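Side-chain contacts in putative ABC-transporter ATP-binding protein (Alicyclobacillus acidocaldarius, PDB 1Z47), which probably binds and hydrolyses ATP as the nucleotide-binding subunit of a putative ABC-type sulfate importer: residues K54-I57 with L58-A62; R116-K119 with D120-D123; M133-E136 with S137-N140; F187-Q190 with V191-E194; T229-E232 with V233-P237. All coordinates share one frame; numbering follows the deposited sequence.

Contact 1. Residues K54-I57 with L58-A62; sequences KTTI and LRLIA
Thr55 O takes the amide of Arg59 at 2.8 Å, one of four i to i+4 bonds, from Leu58 N to Lys54 O through Ile61 N to Ile57 O, in helix 54-62. Side chains pair at the same spacing. CG2 of Thr55 is turned anti to its backbone N (OG1 chi1 -61°), and it lies beside the Arg59 chain, 3.9 Å from CD. The arginine first passes over the backbone: Arg59 CG sits 3.3 Å from Thr55 O. It then bends at chi3, and NH1 forms a salt bridge with Glu65. Thr56 and Leu60 also lie side by side. Here Thr56 CG2 is 3.3 Å from Leu60 CD2, closer than usual van der Waals contact, so the leucine is strained or its placing doubtful. The Thr56 hydroxyl turns to another partner, the carbonyl of Arg29. Ile57 and Ile61 meet more loosely, CG2 to CD1 at 4.4 Å, and both rest on Phe17 of strand 15-22. Leu58 packs against Val200 and Val202 of strand 198-203. Lys54 and Thr55 fit the end of a P-loop (Walker A) pattern, consistent with ATP binding in this family. Lys54 NZ has weak hydrogen bonds to the carbonyls of Gly48 and Pro49. The polar ends thus part to separate partners, while the aliphatic side chains of Ile57, Leu58 and Ile61 pack between strand 15-22 and strands 166-170 and 198-203.

Contact 2. Residues R116-K119 with D120-D123; sequences RVPK and DEMD
Lys119 and Asp123 meet across the first turn of helix 119-132, a helix N-terminus with Pro118 at the N-cap position. The lysine can be followed outward from its backbone. CB lies 3.1 Å from Asp120 N, the amide of the next residue. CG stands anti to the backbone N (chi1 180°), which sends the chain past the aspartate, and this CG is 3.6 Å from Asp123 OD1. CD continues the extended run. Lys119 CE is 4.0 Å from Asp123 OD1. A bend at chi4 then leaves NZ 3.8 Å from Asp123 OD1, a long salt bridge. The two side chains cross at a slant: Asp123 OD1 lies alongside the lysine's aliphatic part, and the charged end meets it only at long range. Asp123 OD2 also has a long, weak ion pair with Arg127. Two backbone bonds start the helix: Met122 N to Pro118 O and Asp123 N to Lys119 O, both 3.0 Å. On another side of the turn Val117 covers the start of the helix. Its CG1 meets Glu121 CB at 3.6 Å. Glu121 bends at chi2 and brings OE2 close to the Pro118 ring. The contact is on the surface, where the loop after helix 104-109 enters helix 119-132. Met122 reaches back over the loop, packs on Leu112 and Arg113, and sets its CE 3.4 Å from Val117 O.

Contact 3. Residues M133-E136 with S137-N140; sequences MRLE and SYAN
Leu135 and Tyr138 form the packed part of this turn. Leu135 CD2 is 4.3 Å from Tyr138 CD1, and the edge of the tyrosine ring meets Leu135 CA and Arg134 O near the ring plane. The backbone closes in the same place: Tyr138 N bonds to Leu135 O, with the donor well above the carbonyl plane. Ala139 N reaches Glu136 O in a straighter bond (173°). The solvent side is polar. Glu136 CG sits between the backbone N and the carbonyl carbon (chi1 62°), and the chain bends at chi2. This curls the carboxylate back onto the next amide, Ser137 N to Glu136 OE2, 2.7 Å. A second, weak bond runs from Ser137 OG to Glu136 OE2, 3.3 Å. The serine hydroxyl also stands over one face of the Tyr138 ring, toward its rim. A water donates to Glu136 O and accepts from Asn140 N, both at 3.1 Å. Arg134 is the C-prime residue of the Schellman motif that ends helix 119-132. The turn follows that helix and lies against helix 148-160: Arg153 bonds the carbonyls of Met133 and Arg134, Leu135 packs on Val154, and Tyr138 touches Gln150.

Contact 4. Residues F187-Q190 with V191-E194; sequences FVRQ and VHDE
Arg189 and Asp193 come together through their torsions: the arginine CG is anti to the backbone N (chi1 -177°) and its chain folds at chi2 and chi3, while the aspartate CG lies beside its own N (chi1 -69°). This is an i to i+4 salt bridge on helix 178-195, the crossover helix of the beta-alpha-beta unit between strands 166-170 and 198-203. Arg189 NH2 gives Asp193 OD2 a hydrogen bond of 3.0 Å, on the syn lone pair of that oxygen. Arg189 NE adds weak bonds to both carboxylate oxygens. The two flat groups are turned 70° apart, which is far from a coplanar paired bridge. His192 CD2 lies over one face of the guanidinium, toward its rim. The histidine is held by Ser199 at ND1 and weakly by Gly41 O at NE2. Arg189 also reaches past the helix, with NH1 on Val212 O and NH2 in a salt bridge to Asp214. A leucine here would probably leave both Asp193 and Asp214 without their cationic mate and lose the link to the Val212 carbonyl. One further side-chain contact is apolar: Phe187 with Val191. Their backbones are also bonded, Val191 N to Phe187 O at 2.8 Å. Val191 packs on Leu156 and Leu160 of helix 148-160, and Phe187 touches Arg153 there. Phe187 and Val191 make a CH-pi contact: Val191 CG2 sits over the ring face, 3.8 Å from the centroid of the Phe187 ring and 3.6 Å from Phe187 CZ.

Contact 5. Residues T229-E232 with V233-P237; sequences TPEE and VYEKP
Val233 meets the backbone of the first turn of helix 230-235. Its amide bonds to Thr229 O at 2.9 Å, nearly in line with the carbonyl. Further backbone bonds follow from Tyr234, Glu235 and Lys236 to Pro230, Glu231 and Glu232. The capping bonds form a capping box: Glu232 N gives to Thr229 OG1 at 2.9 Å, and Thr229 N gives to Glu232 OE2 at 2.8 Å, reaching that oxygen from above the carboxylate plane. The apolar contact is Val233 on Val242 of helix 240-245. Val233 CG2, between its backbone N and carbonyl carbon, also rests 3.3 Å from Pro230 O, a methyl against a carbonyl. An alanine here is likely to open a gap against Val242 and leave the Pro230 carbonyl less covered. The aromatic contact is Tyr234, edge-to-face with Phe308 of the second subunit; its OH bonds to Lys287. Among the charged groups, Glu231 and Glu235 cross at a slant, CG to CG at 4.0 Å. Both form salt bridges with Arg334 of the second subunit, and Glu235 has another with Arg349. Two carboxylates near each other but not in contact would probably repel, and the shared arginine is likely to offset this at the dimer contact.

The five contacts follow one another along the chain, all within the ABC ATPase domain. Contact 1 lies on helix 54-62, which follows strand 43-47 of the mixed sheet. Contacts 2 and 3 mark the start of helix 119-132 and the turn after it, with centres about 19 Å apart. Contact 4 is on helix 178-195 and touches contact 3, where Met133 CG meets Phe187 CZ at 3.3 Å. Contacts 3, 4 and the helices 119-132 and 148-160 thus form one packed region. Contact 5 follows strand 223-228 and faces the second subunit. Its centre is about 46 Å from that of contact 2, so the set spans from the helical region to the dimer interface.

Contact 1. Residues K54-I57 with L58-A62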
loop_
_atom_site.group_PDB
_atom_site.type_symbol
_atom_site.label_atom_id
_atom_site.label_comp_id
_atom_site.label_asym_id
_atom_site.label_seq_id
_atom_site.Cartn_x
_atom_site.Cartn_y
_atom_site.Cartn_z
ATOM N N LYS B 54 17.271 2.711 -8.436
ATOM C CA LYS B 54 17.230 1.752 -7.339
ATOM C C LYS B 54 17.419 0.298 -7.776
ATOM O O LYS B 54 18.116 -0.475 -7.103
ATOM C CB LYS B 54 15.914 1.897 -6.528
ATOM C CG LYS B 54 14.599 1.537 -7.271
ATOM C CD LYS B 54 13.400 1.951 -6.396
ATOM C CE LYS B 54 12.043 1.396 -6.864
ATOM N NZ LYS B 54 11.617 1.956 -8.159
ATOM N N THR B 55 16.814 -0.096 -8.886
ATOM C CA THR B 55 16.947 -1.483 -9.340
ATOM C C THR B 55 18.354 -1.737 -9.900
ATOM O O THR B 55 18.980 -2.782 -9.621
ATOM C CB THR B 55 15.861 -1.815 -10.393
ATOM O OG1 THR B 55 14.573 -1.656 -9.785
ATOM C CG2 THR B 55 15.984 -3.254 -10.886
ATOM N N THR B 56 18.860 -0.771 -10.660
ATOM C CA THR B 56 20.201 -0.892 -11.230
ATOM C C THR B 56 21.201 -1.081 -10.091
ATOM O O THR B 56 22.088 -1.927 -10.186
ATOM C CB THR B 56 20.560 0.358 -12.046
ATOM O OG1 THR B 56 19.558 0.542 -13.059
ATOM C CG2 THR B 56 21.953 0.194 -12.723
ATOM N N ILE B 57 21.043 -0.311 -9.008
ATOM C CA ILE B 57 21.932 -0.423 -7.846
ATOM C C ILE B 57 21.870 -1.848 -7.258
ATOM O O ILE B 57 22.913 -2.469 -6.998
ATOM C CB ILE B 57 21.559 0.609 -6.750
ATOM C CG1 ILE B 57 21.999 2.020 -7.206
ATOM C CG2 ILE B 57 22.191 0.215 -5.405
ATOM C CD1 ILE B 57 21.680 3.132 -6.204
ATOM N N LEU B 58 20.656 -2.360 -7.033
ATOM C CA LEU B 58 20.503 -3.719 -6.505
ATOM C C LEU B 58 21.234 -4.701 -7.436
ATOM O O LEU B 58 21.981 -5.570 -6.968
ATOM C CB LEU B 58 19.014 -4.107 -6.419
ATOM C CG LEU B 58 18.792 -5.314 -5.519
ATOM C CD1 LEU B 58 18.796 -4.865 -4.053
ATOM C CD2 LEU B 58 17.475 -6.017 -5.910
ATOM N N ARG B 59 21.033 -4.553 -8.749
ATOM C CA ARG B 59 21.681 -5.420 -9.735
ATOM C C ARG B 59 23.215 -5.228 -9.773
ATOM O O ARG B 59 23.946 -6.171 -10.086
ATOM C CB ARG B 59 21.081 -5.188 -11.124
ATOM C CG ARG B 59 19.605 -5.597 -11.213
ATOM C CD ARG B 59 18.971 -5.141 -12.512
ATOM N NE ARG B 59 19.680 -5.693 -13.659
ATOM C CZ ARG B 59 19.743 -6.992 -13.947
ATOM N NH1 ARG B 59 20.424 -7.402 -15.012
ATOM N NH2 ARG B 59 19.113 -7.876 -13.177
ATOM N N LEU B 60 23.692 -4.024 -9.450
ATOM C CA LEU B 60 25.140 -3.754 -9.417
ATOM C C LEU B 60 25.764 -4.493 -8.232
ATOM O O LEU B 60 26.932 -4.875 -8.283
ATOM C CB LEU B 60 25.441 -2.258 -9.243
ATOM C CG LEU B 60 25.847 -1.332 -10.395
ATOM C CD1 LEU B 60 26.801 -2.052 -11.340
ATOM C CD2 LEU B 60 24.639 -0.854 -11.139
ATOM N N ILE B 61 24.994 -4.666 -7.158
ATOM C CA ILE B 61 25.487 -5.376 -5.983
ATOM C C ILE B 61 25.516 -6.882 -6.286
ATOM O O ILE B 61 26.397 -7.618 -5.812
ATOM C CB ILE B 61 24.583 -5.144 -4.753
ATOM C CG1 ILE B 61 24.565 -3.664 -4.372
ATOM C CG2 ILE B 61 25.092 -5.974 -3.572
ATOM C CD1 ILE B 61 23.602 -3.336 -3.230
ATOM N N ALA B 62 24.553 -7.336 -7.086
ATOM C CA ALA B 62 24.464 -8.752 -7.452
ATOM C C ALA B 62 25.529 -9.156 -8.470
ATOM O O ALA B 62 25.998 -10.291 -8.484
ATOM C CB ALA B 62 23.077 -9.059 -8.011
#

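Contact 2. Residues R116-K119 with D120-D123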
loop_
_atom_site.group_PDB
_atom_site.type_symbol
_atom_site.label_atom_id
_atom_site.label_comp_id
_atom_site.label_asym_id
_atom_site.label_seq_id
_atom_site.Cartn_x
_atom_site.Cartn_y
_atom_site.Cartn_z
ATOM N N ARG B 116 29.967 -28.325 -2.160
ATOM C CA ARG B 116 30.587 -29.630 -1.937
ATOM C C ARG B 116 30.387 -30.142 -0.507
ATOM O O ARG B 116 31.124 -31.007 -0.036
ATOM C CB ARG B 116 32.079 -29.580 -2.291
ATOM C CG ARG B 116 32.308 -29.345 -3.776
ATOM C CD ARG B 116 33.730 -29.620 -4.211
ATOM N NE ARG B 116 33.819 -29.586 -5.669
ATOM C CZ ARG B 116 34.870 -29.994 -6.374
ATOM N NH1 ARG B 116 35.946 -30.474 -5.759
ATOM N NH2 ARG B 116 34.841 -29.928 -7.699
ATOM N N VAL B 117 29.377 -29.601 0.169
ATOM C CA VAL B 117 29.059 -30.010 1.532
ATOM C C VAL B 117 28.657 -31.484 1.499
ATOM O O VAL B 117 27.835 -31.877 0.675
ATOM C CB VAL B 117 27.872 -29.189 2.095
ATOM C CG1 VAL B 117 27.522 -29.645 3.511
ATOM C CG2 VAL B 117 28.222 -27.709 2.078
ATOM N N PRO B 118 29.249 -32.318 2.374
ATOM C CA PRO B 118 28.915 -33.747 2.412
ATOM C C PRO B 118 27.428 -33.945 2.711
ATOM O O PRO B 118 26.797 -33.104 3.358
ATOM C CB PRO B 118 29.793 -34.284 3.551
ATOM C CG PRO B 118 31.003 -33.374 3.490
ATOM C CD PRO B 118 30.366 -32.011 3.287
ATOM N N LYS B 119 26.880 -35.080 2.288
ATOM C CA LYS B 119 25.455 -35.353 2.494
ATOM C C LYS B 119 24.877 -35.114 3.880
ATOM O O LYS B 119 23.854 -34.438 4.010
ATOM C CB LYS B 119 25.090 -36.784 2.059
ATOM C CG LYS B 119 23.591 -37.091 2.270
ATOM C CD LYS B 119 23.201 -38.469 1.730
ATOM C CE LYS B 119 21.685 -38.657 1.664
ATOM N NZ LYS B 119 21.052 -39.005 2.971
ATOM N N ASP B 120 25.489 -35.673 4.920
ATOM C CA ASP B 120 24.957 -35.482 6.267
ATOM C C ASP B 120 24.775 -34.042 6.700
ATOM O O ASP B 120 23.748 -33.691 7.310
ATOM C CB ASP B 120 25.839 -36.182 7.307
ATOM C CG ASP B 120 25.556 -37.656 7.391
ATOM O OD1 ASP B 120 25.191 -38.238 6.344
ATOM O OD2 ASP B 120 25.703 -38.230 8.492
ATOM N N GLU B 121 25.790 -33.228 6.419
ATOM C CA GLU B 121 25.772 -31.819 6.795
ATOM C C GLU B 121 24.792 -31.017 5.907
ATOM O O GLU B 121 24.143 -30.100 6.377
ATOM C CB GLU B 121 27.199 -31.248 6.724
ATOM C CG GLU B 121 28.083 -31.687 7.931
ATOM C CD GLU B 121 28.636 -33.105 7.810
ATOM O OE1 GLU B 121 29.128 -33.648 8.837
ATOM O OE2 GLU B 121 28.602 -33.683 6.697
ATOM N N MET B 122 24.690 -31.366 4.630
ATOM C CA MET B 122 23.737 -30.666 3.762
ATOM C C MET B 122 22.344 -30.860 4.333
ATOM O O MET B 122 21.553 -29.916 4.453
ATOM C CB MET B 122 23.809 -31.239 2.360
ATOM C CG MET B 122 22.768 -30.695 1.413
ATOM S SD MET B 122 22.889 -31.611 -0.086
ATOM C CE MET B 122 24.716 -31.364 -0.538
ATOM N N ASP B 123 22.053 -32.098 4.710
ATOM C CA ASP B 123 20.769 -32.477 5.284
ATOM C C ASP B 123 20.387 -31.754 6.541
ATOM O O ASP B 123 19.247 -31.318 6.692
ATOM C CB ASP B 123 20.745 -33.966 5.591
ATOM C CG ASP B 123 20.091 -34.755 4.505
ATOM O OD1 ASP B 123 20.807 -35.222 3.582
ATOM O OD2 ASP B 123 18.848 -34.886 4.579
#

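Contact 3. Residues M133-E136 with S137-N140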
loop_
_atom_site.group_PDB
_atom_site.type_symbol
_atom_site.label_atom_id
_atom_site.label_comp_id
_atom_site.label_asym_id
_atom_site.label_seq_id
_atom_site.Cartn_x
_atom_site.Cartn_y
_atom_site.Cartn_z
ATOM N N MET B 133 11.794 -21.698 9.216
ATOM C CA MET B 133 10.775 -21.022 8.435
ATOM C C MET B 133 9.383 -21.637 8.359
ATOM O O MET B 133 8.592 -21.288 7.490
ATOM C CB MET B 133 11.330 -20.712 7.053
ATOM C CG MET B 133 12.233 -19.477 7.148
ATOM S SD MET B 133 13.368 -19.232 5.828
ATOM C CE MET B 133 12.319 -18.524 4.613
ATOM N N ARG B 134 9.076 -22.522 9.295
ATOM C CA ARG B 134 7.758 -23.130 9.352
ATOM C C ARG B 134 7.371 -23.809 8.040
ATOM O O ARG B 134 6.244 -23.654 7.568
ATOM C CB ARG B 134 6.727 -22.049 9.695
ATOM C CG ARG B 134 7.028 -21.279 10.973
ATOM C CD ARG B 134 6.696 -22.094 12.223
ATOM N NE ARG B 134 5.252 -22.183 12.464
ATOM C CZ ARG B 134 4.696 -22.844 13.480
ATOM N NH1 ARG B 134 5.457 -23.486 14.362
ATOM N NH2 ARG B 134 3.376 -22.863 13.618
ATOM N N LEU B 135 8.310 -24.537 7.447
ATOM C CA LEU B 135 8.064 -25.259 6.200
ATOM C C LEU B 135 8.319 -26.748 6.361
ATOM O O LEU B 135 8.492 -27.455 5.362
ATOM C CB LEU B 135 8.973 -24.764 5.077
ATOM C CG LEU B 135 8.758 -23.392 4.453
ATOM C CD1 LEU B 135 10.001 -23.016 3.661
ATOM C CD2 LEU B 135 7.512 -23.431 3.568
ATOM N N GLU B 136 8.376 -27.227 7.599
ATOM C CA GLU B 136 8.625 -28.656 7.810
ATOM C C GLU B 136 7.437 -29.482 7.283
ATOM O O GLU B 136 7.622 -30.475 6.569
ATOM C CB GLU B 136 8.862 -28.948 9.301
ATOM C CG GLU B 136 7.664 -28.620 10.187
ATOM C CD GLU B 136 7.184 -27.185 10.007
ATOM O OE1 GLU B 136 7.902 -26.258 10.453
ATOM O OE2 GLU B 136 6.097 -26.994 9.404
ATOM N N SER B 137 6.219 -29.066 7.612
ATOM C CA SER B 137 5.059 -29.803 7.136
ATOM C C SER B 137 4.934 -29.758 5.604
ATOM O O SER B 137 4.109 -30.460 5.032
ATOM C CB SER B 137 3.762 -29.301 7.806
ATOM O OG SER B 137 3.526 -27.918 7.589
ATOM N N TYR B 138 5.771 -28.960 4.941
ATOM C CA TYR B 138 5.719 -28.867 3.477
ATOM C C TYR B 138 6.945 -29.396 2.743
ATOM O O TYR B 138 7.022 -29.289 1.517
ATOM C CB TYR B 138 5.436 -27.412 3.063
ATOM C CG TYR B 138 4.202 -26.835 3.750
ATOM C CD1 TYR B 138 4.326 -25.982 4.855
ATOM C CD2 TYR B 138 2.915 -27.212 3.352
ATOM C CE1 TYR B 138 3.202 -25.517 5.558
ATOM C CE2 TYR B 138 1.773 -26.753 4.052
ATOM C CZ TYR B 138 1.930 -25.907 5.153
ATOM O OH TYR B 138 0.823 -25.478 5.869
ATOM N N ALA B 139 7.876 -30.015 3.480
ATOM C CA ALA B 139 9.122 -30.551 2.898
ATOM C C ALA B 139 8.939 -31.460 1.679
ATOM O O ALA B 139 9.676 -31.351 0.681
ATOM C CB ALA B 139 9.918 -31.322 3.970
ATOM N N ASN B 140 7.987 -32.381 1.773
ATOM C CA ASN B 140 7.747 -33.308 0.665
ATOM C C ASN B 140 6.683 -32.839 -0.320
ATOM O O ASN B 140 6.199 -33.627 -1.139
ATOM C CB ASN B 140 7.385 -34.719 1.166
ATOM C CG ASN B 140 6.204 -34.736 2.127
ATOM O OD1 ASN B 140 5.389 -33.794 2.173
ATOM N ND2 ASN B 140 6.100 -35.821 2.904
HETATM O O HOH W 1 6.830 -32.761 4.659
#

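Contact 4. Residues F187-Q190 with V191-E194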
loop_
_atom_site.group_PDB
_atom_site.type_symbol
_atom_site.label_atom_id
_atom_site.label_comp_id
_atom_site.label_asym_id
_atom_site.label_seq_id
_atom_site.Cartn_x
_atom_site.Cartn_y
_atom_site.Cartn_z
ATOM N N PHE B 187 7.727 -11.183 8.137
ATOM C CA PHE B 187 8.460 -12.436 8.219
ATOM C C PHE B 187 9.909 -12.252 7.787
ATOM O O PHE B 187 10.838 -12.717 8.474
ATOM C CB PHE B 187 7.786 -13.480 7.334
ATOM C CG PHE B 187 8.524 -14.768 7.268
ATOM C CD1 PHE B 187 8.738 -15.511 8.414
ATOM C CD2 PHE B 187 8.995 -15.244 6.057
ATOM C CE1 PHE B 187 9.420 -16.715 8.354
ATOM C CE2 PHE B 187 9.672 -16.434 5.986
ATOM C CZ PHE B 187 9.883 -17.177 7.136
ATOM N N VAL B 188 10.099 -11.577 6.653
ATOM C CA VAL B 188 11.431 -11.325 6.122
ATOM C C VAL B 188 12.247 -10.571 7.171
ATOM O O VAL B 188 13.436 -10.843 7.357
ATOM C CB VAL B 188 11.376 -10.483 4.813
ATOM C CG1 VAL B 188 12.758 -9.910 4.503
ATOM C CG2 VAL B 188 10.894 -11.348 3.633
ATOM N N ARG B 189 11.606 -9.628 7.853
ATOM C CA ARG B 189 12.301 -8.865 8.893
ATOM C C ARG B 189 12.701 -9.793 10.046
ATOM O O ARG B 189 13.841 -9.776 10.490
ATOM C CB ARG B 189 11.423 -7.718 9.431
ATOM C CG ARG B 189 12.119 -6.819 10.481
ATOM C CD ARG B 189 13.243 -5.925 9.918
ATOM N NE ARG B 189 14.336 -5.794 10.894
ATOM C CZ ARG B 189 15.163 -4.759 11.017
ATOM N NH1 ARG B 189 15.060 -3.697 10.233
ATOM N NH2 ARG B 189 16.119 -4.796 11.931
ATOM N N GLN B 190 11.774 -10.614 10.526
ATOM C CA GLN B 190 12.102 -11.526 11.629
ATOM C C GLN B 190 13.242 -12.472 11.223
ATOM O O GLN B 190 14.165 -12.743 12.006
ATOM C CB GLN B 190 10.859 -12.326 12.062
ATOM C CG GLN B 190 11.183 -13.534 12.929
ATOM C CD GLN B 190 9.949 -14.292 13.385
ATOM O OE1 GLN B 190 9.246 -13.859 14.304
ATOM N NE2 GLN B 190 9.675 -15.430 12.740
ATOM N N VAL B 191 13.194 -12.962 9.992
ATOM C CA VAL B 191 14.242 -13.850 9.523
ATOM C C VAL B 191 15.580 -13.089 9.516
ATOM O O VAL B 191 16.579 -13.565 10.063
ATOM C CB VAL B 191 13.896 -14.403 8.134
ATOM C CG1 VAL B 191 15.119 -15.042 7.496
ATOM C CG2 VAL B 191 12.783 -15.449 8.267
ATOM N N HIS B 192 15.593 -11.897 8.919
ATOM C CA HIS B 192 16.803 -11.082 8.872
ATOM C C HIS B 192 17.443 -10.898 10.251
ATOM O O HIS B 192 18.645 -11.051 10.414
ATOM C CB HIS B 192 16.493 -9.693 8.310
ATOM C CG HIS B 192 17.620 -8.722 8.467
ATOM N ND1 HIS B 192 18.638 -8.607 7.544
ATOM C CD2 HIS B 192 17.889 -7.825 9.446
ATOM C CE1 HIS B 192 19.487 -7.674 7.946
ATOM N NE2 HIS B 192 19.058 -7.184 9.096
ATOM N N ASP B 193 16.635 -10.535 11.231
ATOM C CA ASP B 193 17.154 -10.313 12.556
ATOM C C ASP B 193 17.718 -11.591 13.120
ATOM O O ASP B 193 18.657 -11.569 13.917
ATOM C CB ASP B 193 16.054 -9.749 13.451
ATOM C CG ASP B 193 15.682 -8.333 13.057
ATOM O OD1 ASP B 193 14.636 -7.816 13.508
ATOM O OD2 ASP B 193 16.459 -7.742 12.286
ATOM N N GLU B 194 17.158 -12.711 12.687
ATOM C CA GLU B 194 17.626 -13.998 13.171
ATOM C C GLU B 194 18.943 -14.406 12.526
ATOM O O GLU B 194 19.910 -14.692 13.224
ATOM C CB GLU B 194 16.582 -15.080 12.908
ATOM C CG GLU B 194 16.979 -16.419 13.486
ATOM C CD GLU B 194 17.080 -16.362 14.996
ATOM O OE1 GLU B 194 17.714 -17.260 15.596
ATOM O OE2 GLU B 194 16.515 -15.412 15.580
#

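Contact 5. Residues T229-E232 with V233-P237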
loop_
_atom_site.group_PDB
_atom_site.type_symbol
_atom_site.label_atom_id
_atom_site.label_comp_id
_atom_site.label_asym_id
_atom_site.label_seq_id
_atom_site.Cartn_x
_atom_site.Cartn_y
_atom_site.Cartn_z
ATOM N N THR B 229 17.995 7.044 8.808
ATOM C CA THR B 229 17.004 6.219 9.471
ATOM C C THR B 229 15.609 6.703 9.122
ATOM O O THR B 229 15.437 7.819 8.642
ATOM C CB THR B 229 17.108 6.309 10.975
ATOM O OG1 THR B 229 16.726 7.625 11.375
ATOM C CG2 THR B 229 18.540 5.996 11.456
ATOM N N PRO B 230 14.590 5.867 9.370
ATOM C CA PRO B 230 13.201 6.227 9.078
ATOM C C PRO B 230 12.851 7.571 9.706
ATOM O O PRO B 230 12.213 8.423 9.081
ATOM C CB PRO B 230 12.414 5.078 9.714
ATOM C CG PRO B 230 13.284 3.908 9.427
ATOM C CD PRO B 230 14.678 4.454 9.789
ATOM N N GLU B 231 13.272 7.762 10.953
ATOM C CA GLU B 231 12.978 9.003 11.632
ATOM C C GLU B 231 13.738 10.137 10.964
ATOM O O GLU B 231 13.179 11.206 10.746
ATOM C CB GLU B 231 13.341 8.920 13.113
ATOM C CG GLU B 231 12.798 10.108 13.885
ATOM C CD GLU B 231 13.130 10.064 15.358
ATOM O OE1 GLU B 231 12.862 11.075 16.050
ATOM O OE2 GLU B 231 13.652 9.024 15.815
ATOM N N GLU B 232 14.998 9.888 10.619
ATOM C CA GLU B 232 15.800 10.896 9.966
ATOM C C GLU B 232 15.136 11.391 8.678
ATOM O O GLU B 232 14.858 12.590 8.541
ATOM C CB GLU B 232 17.208 10.352 9.682
ATOM C CG GLU B 232 18.120 10.466 10.913
ATOM C CD GLU B 232 19.454 9.742 10.797
ATOM O OE1 GLU B 232 20.248 9.856 11.760
ATOM O OE2 GLU B 232 19.721 9.067 9.776
ATOM N N VAL B 233 14.851 10.476 7.750
ATOM C CA VAL B 233 14.248 10.887 6.482
ATOM C C VAL B 233 12.852 11.488 6.610
ATOM O O VAL B 233 12.459 12.290 5.768
ATOM C CB VAL B 233 14.223 9.731 5.455
ATOM C CG1 VAL B 233 15.640 9.339 5.110
ATOM C CG2 VAL B 233 13.435 8.541 6.007
ATOM N N TYR B 234 12.118 11.133 7.666
ATOM C CA TYR B 234 10.769 11.654 7.876
ATOM C C TYR B 234 10.738 13.006 8.593
ATOM O O TYR B 234 10.001 13.916 8.193
ATOM C CB TYR B 234 9.927 10.660 8.695
ATOM C CG TYR B 234 8.456 11.039 8.855
ATOM C CD1 TYR B 234 7.471 10.519 8.004
ATOM C CD2 TYR B 234 8.046 11.893 9.874
ATOM C CE1 TYR B 234 6.116 10.846 8.177
ATOM C CE2 TYR B 234 6.705 12.217 10.053
ATOM C CZ TYR B 234 5.745 11.694 9.208
ATOM O OH TYR B 234 4.425 12.009 9.427
ATOM N N GLU B 235 11.519 13.127 9.665
ATOM C CA GLU B 235 11.530 14.361 10.438
ATOM C C GLU B 235 12.555 15.395 9.980
ATOM O O GLU B 235 12.335 16.590 10.163
ATOM C CB GLU B 235 11.726 14.036 11.923
ATOM C CG GLU B 235 10.608 13.161 12.504
ATOM C CD GLU B 235 9.271 13.881 12.651
ATOM O OE1 GLU B 235 8.981 14.814 11.865
ATOM O OE2 GLU B 235 8.489 13.503 13.552
ATOM N N LYS B 236 13.652 14.937 9.377
ATOM C CA LYS B 236 14.707 15.816 8.890
ATOM C C LYS B 236 15.035 15.574 7.407
ATOM O O LYS B 236 16.165 15.247 7.042
ATOM C CB LYS B 236 15.962 15.650 9.757
ATOM C CG LYS B 236 15.685 15.950 11.237
ATOM C CD LYS B 236 16.956 15.941 12.096
ATOM C CE LYS B 236 17.416 14.528 12.434
ATOM N NZ LYS B 236 18.691 14.500 13.218
ATOM N N PRO B 237 14.022 15.708 6.528
ATOM C CA PRO B 237 14.252 15.501 5.092
ATOM C C PRO B 237 15.337 16.448 4.571
ATOM O O PRO B 237 15.305 17.653 4.838
ATOM C CB PRO B 237 12.875 15.762 4.470
ATOM C CG PRO B 237 12.161 16.648 5.499
ATOM C CD PRO B 237 12.613 16.042 6.807
#